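Local coordinates for protein aryl acylamidase (bacterium CSBL00001, PDB 4YJ6) that probably hydrolyses the amide bond of N-acylated aryl amines, as an aryl acylamidase of the amidase signature family, at residues A[64-67]-A[72-75]; A[136-141]-A[324-329]; A[318-323]-A[357-362]. One frame throughout, in Å; residues are numbered along the deposited sequence.

Contact 1. Residues A[64-67]-A[72-75]; sequences ERRI and PVGM
R66, in the last turns of helix 53-69, and P72, just past the helix end, face each other with their CA atoms 6.9 Å apart, because the chain folds back beside the helix it has just left. The motif is a helix-to-strand connection on the protein surface: 72-75 belongs to the loop that leads on to strand 80-84 of the small three-stranded sheet. What closes it is an arginine gripping a main-chain carbonyl. The R66 chain starts with CG beside its own backbone N, and a bend at chi3 (-84°) swings the guanidinium round to the loop. NH1 then donates to O of P72 over 3.1 Å, with an N-H...O angle of 154°. The oxygen lies in the guanidinium plane, at its edge, and accepts the N-H on a lone pair in its own carbonyl plane. That same NH1 also forms a salt bridge with D124, whose carboxylate in turn accepts from N of G74, so one acid and one arginine together hold the loop from two points. V73 supplies the apolar part. Its CG1, set beside the backbone N and anti to the carbonyl carbon, lies alongside the R66 chain, with V73 CG1 4.0 Å from R66 CB, and meets NH1 obliquely. The V73 and I67 side chains cross at about a right angle, V73 CG1 lying 4.0 Å from I67 CG1.

Contact 2. Residues A[136-141]-A[324-329]; sequences YGFRGT and RMIAIP
F138 pushes one corner of its ring against I326, CE2 lying 3.3 Å from the branch methyl CG2 of I326 and the neighbouring CD2 of F138 3.6 Å from that methyl. This is tight for carbon against carbon. The methyl approaches the ring obliquely, and the two side chains run alongside one another, pointing opposite ways. I326 has CG2 anti to the backbone N and CG1 beside that N, which turns the short branch to the phenyl group while the longer arm leads away. An off-staggered chi1 of -147° carries the F138 ring toward I326, out of the inverse gamma turn centred on F138. A second helix residue receives the ring at its edge: A327 N lies near the ring plane, 4.0 Å from CE2 of F138, with CB of A327 a little farther, 4.4 Å from the same atom. No hydrogen bond crosses between the segments, so the join rests on van der Waals contact. Next door, Y136 OH and S333 OG share a hydrogen bond, tying the loop to the same helix. A phosphate ion bound about 4 Å from the I326 side chain probably came from the crystallisation liquor, yet it may mark a pocket, and the contact reads as a buried loop-helix contact beside what may be a pocket in an enzyme of the amidase signature family.

Contact 3. Residues A[318-323]-A[357-362]; sequences MSDAWC and MKWIDA
A buried helix-helix interface joins 318-323, on the long helix 315-339, to 357-362 on the short helix 354-363, and its centre is the indole of W359 laid on C323. The CB of C323 sits over the middle of the six-membered ring, 3.4 Å from the centroid and 13° off the ring normal, a CH-pi contact. With SG beside the backbone N of C323, the sulfur is carried over to the pyrrole part, 4.0 Å from the centroid of the five-membered ring but 30° off its normal, a slanting sulfur-aromatic contact. On the opposite face lies K358 CE, 3.3 Å above the plane and shifted to the rim, so it partly covers that face. D320 comes in at the edge: its OD1 is near the ring plane, 3.5 Å from CH2 of W359, and the carboxylate is turned 55° against the indole. An acid oxygen is likely to suit the slightly positive ring hydrogens there; OD2 of D320 pairs with K316 in a salt bridge. With an alanine here instead of W359, the interface would probably lose the surface under C323 CB and the edge met by D320, opening a gap between the helices. As it stands, helices 315-339 and 354-363 of the amidase meet in a buried helix-helix interface where a cysteine makes both CH-pi and sulfur-aromatic contacts with one tryptophan face.

In the fold
From the N terminus, contact 1 comes first and is local: it closes the short turn from helix 53-69 toward strand 80-84, at the surface. Contacts 2 and 3 lie on the other side of the chain's centre, their centres about 40 and 47 Å from that of contact 1. They cross along the chain, since 136-141 precedes 318-323, 324-329 and then 357-362. Contact 2 spans 182 residues, tying the loop after strand 126-131 to helix 315-339; contact 3 brings helix 354-363 back against helix 315-339 across 33 intervening residues. Their centres are 8 Å apart and they touch, F138 meeting W359 ring to ring, so loop and both helices form one packed cluster.

Contact 1. Residues A[64-67]-A[72-75]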
loop_
_atom_site.group_PDB
_atom_site.type_symbol
_atom_site.label_atom_id
_atom_site.label_comp_id
_atom_site.label_asym_id
_atom_site.label_seq_id
_atom_site.Cartn_x
_atom_site.Cartn_y
_atom_site.Cartn_z
ATOM N N GLU A 64 3.430 -25.323 -15.050
ATOM C CA GLU A 64 3.560 -25.664 -16.461
ATOM C C GLU A 64 3.048 -27.084 -16.691
ATOM O O GLU A 64 2.316 -27.333 -17.667
ATOM C CB GLU A 64 5.007 -25.540 -16.903
ATOM C CG GLU A 64 5.232 -26.014 -18.360
ATOM C CD GLU A 64 6.699 -26.063 -18.717
ATOM O OE1 GLU A 64 7.182 -25.146 -19.418
ATOM O OE2 GLU A 64 7.381 -27.031 -18.294
ATOM N N ARG A 65 3.401 -28.009 -15.791
ATOM C CA ARG A 65 2.928 -29.386 -15.965
ATOM C C ARG A 65 1.402 -29.460 -15.903
ATOM O O ARG A 65 0.778 -30.117 -16.726
ATOM C CB ARG A 65 3.553 -30.318 -14.937
ATOM C CG ARG A 65 3.249 -31.802 -15.239
ATOM C CD ARG A 65 3.449 -32.726 -13.988
ATOM N NE ARG A 65 2.565 -32.329 -12.897
ATOM C CZ ARG A 65 1.258 -32.577 -12.855
ATOM N NH1 ARG A 65 0.673 -33.268 -13.815
ATOM N NH2 ARG A 65 0.525 -32.138 -11.848
ATOM N N ARG A 66 0.783 -28.773 -14.944
ATOM C CA ARG A 66 -0.663 -28.776 -14.848
ATOM C C ARG A 66 -1.317 -28.177 -16.100
ATOM O O ARG A 66 -2.314 -28.705 -16.587
ATOM C CB ARG A 66 -1.134 -28.022 -13.610
ATOM C CG ARG A 66 -0.867 -28.815 -12.320
ATOM C CD ARG A 66 -1.504 -28.108 -11.128
ATOM N NE ARG A 66 -0.636 -27.060 -10.597
ATOM C CZ ARG A 66 -1.012 -25.814 -10.309
ATOM N NH1 ARG A 66 -2.267 -25.385 -10.531
ATOM N NH2 ARG A 66 -0.106 -24.989 -9.786
ATOM N N ILE A 67 -0.759 -27.080 -16.615
ATOM C CA ILE A 67 -1.302 -26.467 -17.833
ATOM C C ILE A 67 -1.217 -27.445 -19.007
ATOM O O ILE A 67 -2.163 -27.585 -19.795
ATOM C CB ILE A 67 -0.513 -25.184 -18.182
ATOM C CG1 ILE A 67 -0.880 -24.095 -17.171
ATOM C CG2 ILE A 67 -0.775 -24.741 -19.647
ATOM C CD1 ILE A 67 -0.040 -22.823 -17.337
ATOM N N PRO A 72 -6.487 -28.413 -13.127
ATOM C CA PRO A 72 -6.994 -27.088 -12.719
ATOM C C PRO A 72 -5.886 -26.130 -12.333
ATOM O O PRO A 72 -4.892 -26.511 -11.693
ATOM C CB PRO A 72 -7.889 -27.403 -11.510
ATOM C CG PRO A 72 -8.328 -28.835 -11.760
ATOM C CD PRO A 72 -7.099 -29.495 -12.328
ATOM N N VAL A 73 -6.048 -24.883 -12.768
ATOM C CA VAL A 73 -5.091 -23.850 -12.407
ATOM C C VAL A 73 -5.876 -22.629 -11.907
ATOM O O VAL A 73 -7.080 -22.497 -12.145
ATOM C CB VAL A 73 -4.145 -23.457 -13.575
ATOM C CG1 VAL A 73 -3.305 -24.692 -14.029
ATOM C CG2 VAL A 73 -4.917 -22.879 -14.750
ATOM N N GLY A 74 -5.183 -21.746 -11.199
ATOM C CA GLY A 74 -5.855 -20.656 -10.516
ATOM C C GLY A 74 -6.136 -19.439 -11.379
ATOM O O GLY A 74 -5.720 -19.326 -12.540
HETATM N N MSE A 75 -6.861 -18.492 -10.797
HETATM C CA MSE A 75 -7.348 -17.376 -11.601
HETATM C C MSE A 75 -6.251 -16.347 -11.933
HETATM O O MSE A 75 -6.452 -15.461 -12.776
HETATM C CB MSE A 75 -8.549 -16.719 -10.914
HETATM C CG MSE A 75 -8.252 -15.739 -9.845
HETATM SE SE MSE A 75 -10.013 -15.111 -9.077
HETATM C CE MSE A 75 -10.289 -16.875 -8.182
#

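Contact 2. Residues A[136-141]-A[324-329]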
loop_
_atom_site.group_PDB
_atom_site.type_symbol
_atom_site.label_atom_id
_atom_site.label_comp_id
_atom_site.label_asym_id
_atom_site.label_seq_id
_atom_site.Cartn_x
_atom_site.Cartn_y
_atom_site.Cartn_z
ATOM N N TYR A 136 9.703 -1.216 10.866
ATOM C CA TYR A 136 8.395 -1.314 11.529
ATOM C C TYR A 136 7.299 -0.538 10.781
ATOM O O TYR A 136 6.241 -0.239 11.354
ATOM C CB TYR A 136 8.481 -0.849 13.001
ATOM C CG TYR A 136 8.877 -1.945 13.980
ATOM C CD1 TYR A 136 8.065 -3.047 14.150
ATOM C CD2 TYR A 136 10.060 -1.869 14.746
ATOM C CE1 TYR A 136 8.400 -4.061 15.050
ATOM C CE2 TYR A 136 10.402 -2.870 15.645
ATOM C CZ TYR A 136 9.573 -3.963 15.787
ATOM O OH TYR A 136 9.873 -4.981 16.665
ATOM N N GLY A 137 7.514 -0.278 9.495
ATOM C CA GLY A 137 6.543 0.480 8.702
ATOM C C GLY A 137 6.368 1.933 9.156
ATOM O O GLY A 137 5.451 2.601 8.705
ATOM N N PHE A 138 7.260 2.436 10.015
ATOM C CA PHE A 138 6.901 3.623 10.825
ATOM C C PHE A 138 7.311 4.932 10.124
ATOM O O PHE A 138 7.999 5.786 10.705
ATOM C CB PHE A 138 7.488 3.501 12.253
ATOM C CG PHE A 138 6.629 4.140 13.341
ATOM C CD1 PHE A 138 6.532 5.515 13.461
ATOM C CD2 PHE A 138 5.962 3.363 14.263
ATOM C CE1 PHE A 138 5.736 6.102 14.488
ATOM C CE2 PHE A 138 5.160 3.945 15.267
ATOM C CZ PHE A 138 5.062 5.321 15.359
ATOM N N ARG A 139 6.884 5.074 8.870
ATOM C CA ARG A 139 6.985 6.338 8.118
ATOM C C ARG A 139 6.458 6.132 6.704
ATOM O O ARG A 139 6.384 5.000 6.212
ATOM C CB ARG A 139 8.434 6.859 8.025
ATOM C CG ARG A 139 9.425 5.791 7.519
ATOM C CD ARG A 139 10.901 6.257 7.605
ATOM N NE ARG A 139 11.316 6.429 8.989
ATOM C CZ ARG A 139 12.248 7.276 9.420
ATOM N NH1 ARG A 139 12.887 8.079 8.573
ATOM N NH2 ARG A 139 12.526 7.319 10.721
ATOM N N GLY A 140 6.112 7.240 6.052
ATOM C CA GLY A 140 5.576 7.228 4.702
ATOM C C GLY A 140 6.647 7.311 3.611
ATOM O O GLY A 140 6.341 7.639 2.461
ATOM N N THR A 141 7.891 7.011 3.981
ATOM C CA THR A 141 8.984 6.870 3.026
ATOM C C THR A 141 9.544 5.459 3.184
ATOM O O THR A 141 9.267 4.775 4.176
ATOM C CB THR A 141 10.111 7.850 3.322
ATOM O OG1 THR A 141 10.428 7.750 4.715
ATOM C CG2 THR A 141 9.647 9.300 2.976
ATOM N N ARG A 324 0.951 6.951 18.561
ATOM C CA ARG A 324 0.814 6.177 19.780
ATOM C C ARG A 324 0.088 4.848 19.531
ATOM O O ARG A 324 0.468 3.817 20.085
ATOM C CB ARG A 324 0.063 6.987 20.850
ATOM C CG ARG A 324 0.935 8.089 21.501
ATOM C CD ARG A 324 0.212 8.722 22.692
ATOM N NE ARG A 324 -0.977 9.458 22.248
ATOM C CZ ARG A 324 -1.018 10.746 21.925
ATOM N NH1 ARG A 324 0.081 11.535 21.997
ATOM N NH2 ARG A 324 -2.164 11.266 21.506
HETATM N N MSE A 325 -0.979 4.870 18.724
HETATM C CA MSE A 325 -1.709 3.630 18.448
HETATM C C MSE A 325 -0.867 2.576 17.744
HETATM O O MSE A 325 -0.970 1.395 18.071
HETATM C CB MSE A 325 -2.955 3.957 17.613
HETATM C CG MSE A 325 -3.932 4.645 18.460
HETATM SE SE MSE A 325 -5.257 5.371 17.231
HETATM C CE MSE A 325 -5.973 3.779 16.500
ATOM N N ILE A 326 -0.035 2.984 16.790
ATOM C CA ILE A 326 0.872 2.049 16.105
ATOM C C ILE A 326 2.001 1.599 17.040
ATOM O O ILE A 326 2.485 0.455 17.006
ATOM C CB ILE A 326 1.513 2.750 14.854
ATOM C CG1 ILE A 326 0.434 2.974 13.796
ATOM C CG2 ILE A 326 2.711 1.908 14.290
ATOM C CD1 ILE A 326 0.168 1.717 12.922
ATOM N N ALA A 327 2.437 2.519 17.884
ATOM C CA ALA A 327 3.575 2.236 18.752
ATOM C C ALA A 327 3.262 1.126 19.770
ATOM O O ALA A 327 4.150 0.395 20.132
ATOM C CB ALA A 327 4.015 3.540 19.494
ATOM N N ILE A 328 2.022 1.014 20.260
ATOM C CA ILE A 328 1.730 0.037 21.303
ATOM C C ILE A 328 2.026 -1.394 20.828
ATOM O O ILE A 328 2.793 -2.127 21.462
ATOM C CB ILE A 328 0.285 0.198 21.874
ATOM C CG1 ILE A 328 0.186 1.547 22.605
ATOM C CG2 ILE A 328 -0.041 -0.951 22.845
ATOM C CD1 ILE A 328 -1.259 2.029 22.876
ATOM N N PRO A 329 1.469 -1.798 19.679
ATOM C CA PRO A 329 1.858 -3.144 19.212
ATOM C C PRO A 329 3.300 -3.233 18.746
ATOM O O PRO A 329 3.855 -4.320 18.733
ATOM C CB PRO A 329 0.909 -3.423 18.030
ATOM C CG PRO A 329 0.093 -2.183 17.846
ATOM C CD PRO A 329 0.343 -1.212 18.937
#

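Contact 3. Residues A[318-323]-A[357-362]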
loop_
_atom_site.group_PDB
_atom_site.type_symbol
_atom_site.label_atom_id
_atom_site.label_comp_id
_atom_site.label_asym_id
_atom_site.label_seq_id
_atom_site.Cartn_x
_atom_site.Cartn_y
_atom_site.Cartn_z
HETATM N N MSE A 318 -4.034 14.520 15.642
HETATM C CA MSE A 318 -4.354 13.252 14.995
HETATM C C MSE A 318 -3.117 12.409 14.695
HETATM O O MSE A 318 -3.126 11.196 14.931
HETATM C CB MSE A 318 -5.134 13.527 13.719
HETATM C CG MSE A 318 -6.424 14.181 14.047
HETATM SE SE MSE A 318 -7.569 14.006 12.504
HETATM C CE MSE A 318 -6.568 15.149 11.239
ATOM N N SER A 319 -2.060 13.016 14.152
ATOM C CA SER A 319 -0.866 12.235 13.877
ATOM C C SER A 319 -0.216 11.711 15.151
ATOM O O SER A 319 0.303 10.579 15.162
ATOM C CB SER A 319 0.168 12.999 13.021
ATOM O OG SER A 319 0.726 14.114 13.726
ATOM N N ASP A 320 -0.215 12.511 16.216
ATOM C CA ASP A 320 0.307 12.012 17.490
ATOM C C ASP A 320 -0.487 10.786 17.980
ATOM O O ASP A 320 0.098 9.809 18.458
ATOM C CB ASP A 320 0.241 13.087 18.586
ATOM C CG ASP A 320 1.328 14.160 18.466
ATOM O OD1 ASP A 320 2.294 13.989 17.698
ATOM O OD2 ASP A 320 1.206 15.191 19.179
ATOM N N ALA A 321 -1.812 10.834 17.858
ATOM C CA ALA A 321 -2.655 9.698 18.270
ATOM C C ALA A 321 -2.350 8.489 17.405
ATOM O O ALA A 321 -2.242 7.360 17.906
ATOM C CB ALA A 321 -4.159 10.051 18.153
ATOM N N TRP A 322 -2.227 8.697 16.099
ATOM C CA TRP A 322 -1.832 7.569 15.208
ATOM C C TRP A 322 -0.511 6.945 15.617
ATOM O O TRP A 322 -0.394 5.711 15.738
ATOM C CB TRP A 322 -1.715 8.058 13.761
ATOM C CG TRP A 322 -1.432 6.899 12.782
ATOM C CD1 TRP A 322 -2.366 6.103 12.148
ATOM C CD2 TRP A 322 -0.156 6.444 12.332
ATOM N NE1 TRP A 322 -1.735 5.185 11.358
ATOM C CE2 TRP A 322 -0.379 5.371 11.448
ATOM C CE3 TRP A 322 1.169 6.821 12.620
ATOM C CZ2 TRP A 322 0.662 4.683 10.834
ATOM C CZ3 TRP A 322 2.201 6.147 12.024
ATOM C CH2 TRP A 322 1.951 5.071 11.133
ATOM N N CYS A 323 0.488 7.785 15.889
ATOM C CA CYS A 323 1.792 7.266 16.297
ATOM C C CYS A 323 1.708 6.467 17.575
ATOM O O CYS A 323 2.342 5.415 17.693
ATOM C CB CYS A 323 2.807 8.415 16.469
ATOM S SG CYS A 323 3.340 9.156 14.895
HETATM N N MSE A 357 12.144 5.299 18.206
HETATM C CA MSE A 357 12.391 5.026 19.617
HETATM C C MSE A 357 11.701 6.086 20.475
HETATM O O MSE A 357 11.286 5.819 21.593
HETATM C CB MSE A 357 13.904 4.969 19.906
HETATM C CG MSE A 357 14.254 4.438 21.278
HETATM SE SE MSE A 357 13.727 2.530 21.486
HETATM C CE MSE A 357 15.148 1.620 20.482
ATOM N N LYS A 358 11.564 7.305 19.961
ATOM C CA LYS A 358 10.815 8.320 20.708
ATOM C C LYS A 358 9.420 7.803 21.074
ATOM O O LYS A 358 8.980 7.913 22.220
ATOM C CB LYS A 358 10.679 9.586 19.871
ATOM C CG LYS A 358 9.739 10.629 20.476
ATOM C CD LYS A 358 9.623 11.824 19.535
ATOM C CE LYS A 358 8.846 11.468 18.266
ATOM N NZ LYS A 358 8.343 12.685 17.549
ATOM N N TRP A 359 8.725 7.237 20.088
ATOM C CA TRP A 359 7.344 6.769 20.325
ATOM C C TRP A 359 7.344 5.485 21.146
ATOM O O TRP A 359 6.447 5.268 21.980
ATOM C CB TRP A 359 6.639 6.554 18.983
ATOM C CG TRP A 359 6.378 7.843 18.296
ATOM C CD1 TRP A 359 6.972 8.310 17.173
ATOM C CD2 TRP A 359 5.451 8.854 18.715
ATOM N NE1 TRP A 359 6.453 9.553 16.842
ATOM C CE2 TRP A 359 5.533 9.910 17.790
ATOM C CE3 TRP A 359 4.567 8.958 19.792
ATOM C CZ2 TRP A 359 4.751 11.070 17.900
ATOM C CZ3 TRP A 359 3.789 10.091 19.905
ATOM C CH2 TRP A 359 3.886 11.135 18.958
ATOM N N ILE A 360 8.329 4.626 20.893
ATOM C CA ILE A 360 8.512 3.420 21.692
ATOM C C ILE A 360 8.610 3.775 23.186
ATOM O O ILE A 360 7.940 3.173 24.023
ATOM C CB ILE A 360 9.771 2.641 21.234
ATOM C CG1 ILE A 360 9.565 2.087 19.829
ATOM C CG2 ILE A 360 10.099 1.516 22.215
ATOM C CD1 ILE A 360 8.257 1.359 19.662
ATOM N N ASP A 361 9.408 4.785 23.518
ATOM C CA ASP A 361 9.533 5.187 24.910
ATOM C C ASP A 361 8.257 5.881 25.385
ATOM O O ASP A 361 7.849 5.724 26.530
ATOM C CB ASP A 361 10.729 6.129 25.089
ATOM C CG ASP A 361 12.068 5.429 24.924
ATOM O OD1 ASP A 361 12.161 4.187 25.071
ATOM O OD2 ASP A 361 13.053 6.148 24.660
ATOM N N ALA A 362 7.626 6.643 24.502
ATOM C CA ALA A 362 6.469 7.426 24.897
ATOM C C ALA A 362 5.320 6.512 25.350
ATOM O O ALA A 362 4.523 6.890 26.232
ATOM C CB ALA A 362 6.033 8.304 23.739
#